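Local coordinates for acyl carrier protein (Leishmania major, PDB 5ZWS) that probably carries growing acyl chains on a phosphopantetheine arm during fatty acid biosynthesis, at residues E19-S24 with L36-L41; L56-H61 with V73-Q78. All coordinates share one frame; numbering follows the deposited sequence.

Starting at the N terminus, helix 3-17 runs into the long loop that leads to helix 40-53. Interaction 1 closes this loop on itself: residues 19-24, at its beginning, meet 36-41, where the loop ends and the next helix starts. Helix 40-53 then crosses the molecule, and interaction 2 closes a second loop, bringing the lead-in to the short helix 60-63 against the last turns of helix 69-77. The two closures follow in series, neither nested nor crossed. They sit on opposite sides of the chain's centre, with their own centres about 20 Å apart, and helix 40-53 bridges the distance between them.

Interaction 1. Residues E19-S24 with L36-L41; sequences EKVDAS and LGLNSL
Around Val21 and Leu36 the two segments pass in opposite directions, coming closest at the CA atoms of these residues, 6.1 Å apart, and diverging slightly to Lys20 and Leu38. The contact between them is apolar packing, without a hydrogen bond from one segment to the other. Val21 is its centre, and its two methyls divide the work. With CG1 anti to the backbone N (chi1 164°), that methyl goes to Leu36, 4.3 Å from CD1, while CG2 is sent to Leu38. There it faces the fork of the leucine, 3.9 Å from Leu38 CD1 and 4.0 Å from Leu38 CD2, and the two side chains meet at a slant. Leu38 CD2 also touches the base of Lys20, 3.8 Å from its CB; beyond CB the lysine chain bends away from Leu38. Leu36 is buried further by Val15 of helix 3-17 and by Val26.

Polar side chains cap the backbone beside this apolar patch: an Asx turn at Asp22 and an N-cap at Asn39. Asp22 OD1 accepts from Ser24 N at 3.1 Å, at the start of the 3-10 segment; the bond is bent (137° at the hydrogen) and reaches the anti side of the carboxylate, 33° out of its plane. At the other end Asn39 precedes helix 40-53, with OD1 accepting from Asp42 N. Ser40, the first residue of that helix, is probably the phosphopantetheine attachment serine, as in other acyl carrier proteins. Leu38 is thus two residues from the likely modification site, and its backbone bonds to Phe32. Because only apolar carbon contacts join the two segments, side-chain packing sets their spacing, while the hydrogen bonds nearby lie within one segment or go to other residues.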
loop_
_atom_site.group_PDB
_atom_site.type_symbol
_atom_site.label_atom_id
_atom_site.label_comp_id
_atom_site.label_asym_id
_atom_site.label_seq_id
_atom_site.Cartn_x
_atom_site.Cartn_y
_atom_site.Cartn_z
ATOM N N GLU A 19 -23.033 -0.057 -1.238
ATOM C CA GLU A 19 -24.182 0.636 -1.817
ATOM C C GLU A 19 -24.897 1.504 -0.788
ATOM O O GLU A 19 -25.408 2.579 -1.126
ATOM C CB GLU A 19 -25.150 -0.380 -2.429
ATOM C CG GLU A 19 -26.540 0.158 -2.755
ATOM C CD GLU A 19 -26.618 0.835 -4.113
ATOM O OE1 GLU A 19 -25.558 1.146 -4.694
ATOM O OE2 GLU A 19 -27.748 1.056 -4.601
ATOM N N LYS A 20 -24.931 1.064 0.471
ATOM C CA LYS A 20 -25.599 1.820 1.520
ATOM C C LYS A 20 -24.803 3.043 1.956
ATOM O O LYS A 20 -25.345 3.892 2.673
ATOM C CB LYS A 20 -25.849 0.921 2.735
ATOM C CG LYS A 20 -26.790 -0.248 2.479
ATOM C CD LYS A 20 -27.859 0.095 1.456
ATOM C CE LYS A 20 -28.226 -1.131 0.637
ATOM N NZ LYS A 20 -27.033 -1.696 -0.053
ATOM N N VAL A 21 -23.544 3.154 1.542
ATOM C CA VAL A 21 -22.629 4.173 2.043
ATOM C C VAL A 21 -22.576 5.334 1.060
ATOM O O VAL A 21 -22.388 5.134 -0.147
ATOM C CB VAL A 21 -21.228 3.582 2.274
ATOM C CG1 VAL A 21 -20.209 4.680 2.414
ATOM C CG2 VAL A 21 -21.224 2.701 3.511
ATOM N N ASP A 22 -22.744 6.550 1.576
ATOM C CA ASP A 22 -22.565 7.768 0.793
ATOM C C ASP A 22 -21.078 8.102 0.783
ATOM O O ASP A 22 -20.531 8.547 1.798
ATOM C CB ASP A 22 -23.403 8.900 1.383
ATOM C CG ASP A 22 -23.372 10.172 0.538
ATOM O OD1 ASP A 22 -22.447 10.351 -0.279
ATOM O OD2 ASP A 22 -24.296 11.001 0.694
ATOM N N ALA A 23 -20.420 7.880 -0.361
ATOM C CA ALA A 23 -18.972 8.059 -0.443
ATOM C C ALA A 23 -18.542 9.461 -0.027
ATOM O O ALA A 23 -17.460 9.631 0.545
ATOM C CB ALA A 23 -18.484 7.756 -1.861
ATOM N N SER A 24 -19.367 10.473 -0.301
ATOM C CA SER A 24 -19.029 11.839 0.085
ATOM C C SER A 24 -19.024 12.040 1.596
ATOM O O SER A 24 -18.516 13.065 2.063
ATOM C CB SER A 24 -19.992 12.825 -0.578
ATOM O OG SER A 24 -19.759 12.880 -1.975
ATOM N N LEU A 36 -21.888 6.906 8.966
ATOM C CA LEU A 36 -22.328 6.429 7.663
ATOM C C LEU A 36 -23.747 5.875 7.680
ATOM O O LEU A 36 -24.249 5.457 6.630
ATOM C CB LEU A 36 -21.348 5.373 7.138
ATOM C CG LEU A 36 -19.883 5.824 7.190
ATOM C CD1 LEU A 36 -18.970 4.798 6.545
ATOM C CD2 LEU A 36 -19.704 7.191 6.527
ATOM N N GLY A 37 -24.402 5.864 8.839
ATOM C CA GLY A 37 -25.803 5.494 8.922
ATOM C C GLY A 37 -26.084 4.025 8.711
ATOM O O GLY A 37 -27.191 3.665 8.296
ATOM N N LEU A 38 -25.117 3.162 9.001
ATOM C CA LEU A 38 -25.278 1.725 8.839
ATOM C C LEU A 38 -25.803 1.104 10.130
ATOM O O LEU A 38 -25.655 1.660 11.221
ATOM C CB LEU A 38 -23.948 1.081 8.447
ATOM C CG LEU A 38 -23.235 1.646 7.216
ATOM C CD1 LEU A 38 -21.995 0.827 6.889
ATOM C CD2 LEU A 38 -24.180 1.702 6.019
ATOM N N ASN A 39 -26.429 -0.060 9.994
ATOM C CA ASN A 39 -26.891 -0.804 11.153
ATOM C C ASN A 39 -25.899 -1.919 11.482
ATOM O O ASN A 39 -24.869 -2.088 10.825
ATOM C CB ASN A 39 -28.311 -1.338 10.923
ATOM C CG ASN A 39 -28.410 -2.304 9.744
ATOM O OD1 ASN A 39 -27.547 -3.160 9.539
ATOM N ND2 ASN A 39 -29.480 -2.168 8.964
ATOM N N SER A 40 -26.220 -2.685 12.527
ATOM C CA SER A 40 -25.305 -3.722 12.991
ATOM C C SER A 40 -25.058 -4.773 11.915
ATOM O O SER A 40 -23.923 -5.226 11.730
ATOM C CB SER A 40 -25.845 -4.369 14.265
ATOM O OG SER A 40 -24.793 -4.965 14.998
ATOM N N LEU A 41 -26.111 -5.187 11.204
ATOM C CA LEU A 41 -25.926 -6.164 10.136
ATOM C C LEU A 41 -25.133 -5.585 8.971
ATOM O O LEU A 41 -24.389 -6.319 8.310
ATOM C CB LEU A 41 -27.275 -6.690 9.654
ATOM C CG LEU A 41 -28.113 -7.400 10.717
ATOM C CD1 LEU A 41 -29.376 -7.970 10.099
ATOM C CD2 LEU A 41 -27.305 -8.489 11.416
#

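Interaction 2. Residues L56-H61 with V73-Q78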
loop_
_atom_site.group_PDB
_atom_site.type_symbol
_atom_site.label_atom_id
_atom_site.label_comp_id
_atom_site.label_asym_id
_atom_site.label_seq_id
_atom_site.Cartn_x
_atom_site.Cartn_y
_atom_site.Cartn_z
ATOM N N LEU A 56 -7.975 -11.889 4.490
ATOM C CA LEU A 56 -7.653 -12.022 5.903
ATOM C C LEU A 56 -8.876 -12.492 6.673
ATOM O O LEU A 56 -9.878 -11.774 6.747
ATOM C CB LEU A 56 -7.145 -10.697 6.473
ATOM C CG LEU A 56 -6.429 -10.794 7.819
ATOM C CD1 LEU A 56 -5.226 -11.718 7.720
ATOM C CD2 LEU A 56 -6.016 -9.410 8.294
ATOM N N ASP A 57 -8.796 -13.692 7.237
ATOM C CA ASP A 57 -9.842 -14.176 8.129
ATOM C C ASP A 57 -9.703 -13.485 9.477
ATOM O O ASP A 57 -8.745 -13.732 10.217
ATOM C CB ASP A 57 -9.757 -15.687 8.306
ATOM C CG ASP A 57 -10.893 -16.232 9.152
ATOM O OD1 ASP A 57 -11.965 -16.545 8.596
ATOM O OD2 ASP A 57 -10.711 -16.331 10.385
ATOM N N ILE A 58 -10.642 -12.602 9.789
ATOM C CA ILE A 58 -10.663 -11.899 11.066
ATOM C C ILE A 58 -11.589 -12.686 11.988
ATOM O O ILE A 58 -12.786 -12.801 11.686
ATOM C CB ILE A 58 -11.138 -10.447 10.905
ATOM C CG1 ILE A 58 -10.248 -9.706 9.901
ATOM C CG2 ILE A 58 -11.145 -9.731 12.248
ATOM C CD1 ILE A 58 -10.696 -8.289 9.604
ATOM N N PRO A 59 -11.090 -13.245 13.089
ATOM C CA PRO A 59 -11.974 -13.964 14.013
ATOM C C PRO A 59 -13.065 -13.064 14.568
ATOM O O PRO A 59 -12.900 -11.845 14.678
ATOM C CB PRO A 59 -11.026 -14.455 15.118
ATOM C CG PRO A 59 -9.717 -13.773 14.874
ATOM C CD PRO A 59 -9.670 -13.418 13.428
ATOM N N ASP A 60 -14.203 -13.685 14.895
ATOM C CA ASP A 60 -15.353 -12.933 15.388
ATOM C C ASP A 60 -14.975 -12.092 16.599
ATOM O O ASP A 60 -15.465 -10.968 16.764
ATOM C CB ASP A 60 -16.494 -13.891 15.735
ATOM C CG ASP A 60 -17.190 -14.441 14.506
ATOM O OD1 ASP A 60 -16.738 -14.150 13.379
ATOM O OD2 ASP A 60 -18.190 -15.172 14.668
ATOM N N HIS A 61 -14.097 -12.622 17.455
ATOM C CA HIS A 61 -13.669 -11.887 18.641
ATOM C C HIS A 61 -12.883 -10.633 18.277
ATOM O O HIS A 61 -13.001 -9.608 18.960
ATOM C CB HIS A 61 -12.833 -12.808 19.535
ATOM C CG HIS A 61 -11.818 -12.092 20.374
ATOM N ND1 HIS A 61 -10.585 -11.711 19.888
ATOM C CD2 HIS A 61 -11.849 -11.700 21.668
ATOM C CE1 HIS A 61 -9.905 -11.106 20.844
ATOM N NE2 HIS A 61 -10.649 -11.087 21.935
ATOM N N VAL A 73 -8.220 0.291 9.968
ATOM C CA VAL A 73 -6.846 0.573 9.557
ATOM C C VAL A 73 -5.862 0.095 10.618
ATOM O O VAL A 73 -4.853 -0.549 10.304
ATOM C CB VAL A 73 -6.672 2.072 9.253
ATOM C CG1 VAL A 73 -5.199 2.423 9.135
ATOM C CG2 VAL A 73 -7.407 2.438 7.974
ATOM N N GLU A 74 -6.146 0.389 11.892
ATOM C CA GLU A 74 -5.248 -0.040 12.962
ATOM C C GLU A 74 -5.111 -1.557 12.984
ATOM O O GLU A 74 -3.997 -2.090 13.025
ATOM C CB GLU A 74 -5.741 0.462 14.323
ATOM C CG GLU A 74 -5.831 1.974 14.487
ATOM C CD GLU A 74 -4.783 2.728 13.697
ATOM O OE1 GLU A 74 -5.170 3.523 12.812
ATOM O OE2 GLU A 74 -3.578 2.532 13.959
ATOM N N TYR A 75 -6.239 -2.272 12.945
ATOM C CA TYR A 75 -6.194 -3.729 13.018
ATOM C C TYR A 75 -5.446 -4.321 11.830
ATOM O O TYR A 75 -4.593 -5.202 11.997
ATOM C CB TYR A 75 -7.612 -4.298 13.099
ATOM C CG TYR A 75 -7.641 -5.807 13.052
ATOM C CD1 TYR A 75 -7.452 -6.558 14.204
ATOM C CD2 TYR A 75 -7.842 -6.483 11.854
ATOM C CE1 TYR A 75 -7.467 -7.938 14.167
ATOM C CE2 TYR A 75 -7.854 -7.862 11.808
ATOM C CZ TYR A 75 -7.668 -8.585 12.969
ATOM O OH TYR A 75 -7.683 -9.959 12.932
ATOM N N ILE A 76 -5.738 -3.843 10.619
ATOM C CA ILE A 76 -5.124 -4.432 9.432
ATOM C C ILE A 76 -3.636 -4.107 9.377
ATOM O O ILE A 76 -2.802 -4.985 9.127
ATOM C CB ILE A 76 -5.849 -3.969 8.156
ATOM C CG1 ILE A 76 -7.289 -4.487 8.137
ATOM C CG2 ILE A 76 -5.098 -4.447 6.922
ATOM C CD1 ILE A 76 -7.397 -5.999 8.033
ATOM N N ALA A 77 -3.274 -2.842 9.614
ATOM C CA ALA A 77 -1.876 -2.443 9.482
ATOM C C ALA A 77 -0.980 -3.127 10.507
ATOM O O ALA A 77 0.241 -3.170 10.314
ATOM C CB ALA A 77 -1.743 -0.924 9.596
ATOM N N GLN A 78 -1.553 -3.665 11.582
ATOM C CA GLN A 78 -0.801 -4.390 12.597
ATOM C C GLN A 78 -0.892 -5.901 12.435
ATOM O O GLN A 78 -0.277 -6.633 13.215
ATOM C CB GLN A 78 -1.282 -3.995 13.997
ATOM C CG GLN A 78 -1.158 -2.513 14.303
ATOM C CD GLN A 78 0.247 -1.988 14.090
ATOM O OE1 GLN A 78 0.510 -1.261 13.130
ATOM N NE2 GLN A 78 1.158 -2.349 14.989
#
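Tyr75 supplies the flat group, and the side chains of Ile58 and Leu56 approach its ring obliquely. Ile58 lies along one side of the phenol from CE2 to the hydroxyl: its CG1 and CD1 are each 3.6 Å from Tyr75 CE2, while its CG2 is near CZ and reaches 3.5 Å from Tyr75 OH. The two side chains run antiparallel, alongside each other. Leu56 CD2 stands a little further off, 4.3 Å from Tyr75 CE2. At the hydroxyl end Pro59 CD comes to 4.0 Å from Tyr75 OH, which also makes a weak hydrogen bond to Asp62 in helix 60-63.

The ring gets there because Tyr75 CG is anti to the backbone N (chi1 175°), which swings the phenol off helix 69-77 toward the incoming loop. The next residue, Ile76, contributes its terminal methyl: CD1 packs 3.7 Å from Leu56 CD2 and, more loosely, 4.3 Å from Ile58 CD1. The same isoleucine also touches Val7 of helix 3-17 and Phe54, which carries the apolar layer into the protein's core. Ile58 is held by its backbone as well, its N donating to Glu51 OE1 of helix 40-53.

Pro59 is the N-cap residue of helix 60-63, so the contact places the entry of that short helix beside the last part of helix 69-77. A short helix between two longer ones, packed on a shared apolar core, is the arrangement known from the acyl carrier protein four-helix bundle.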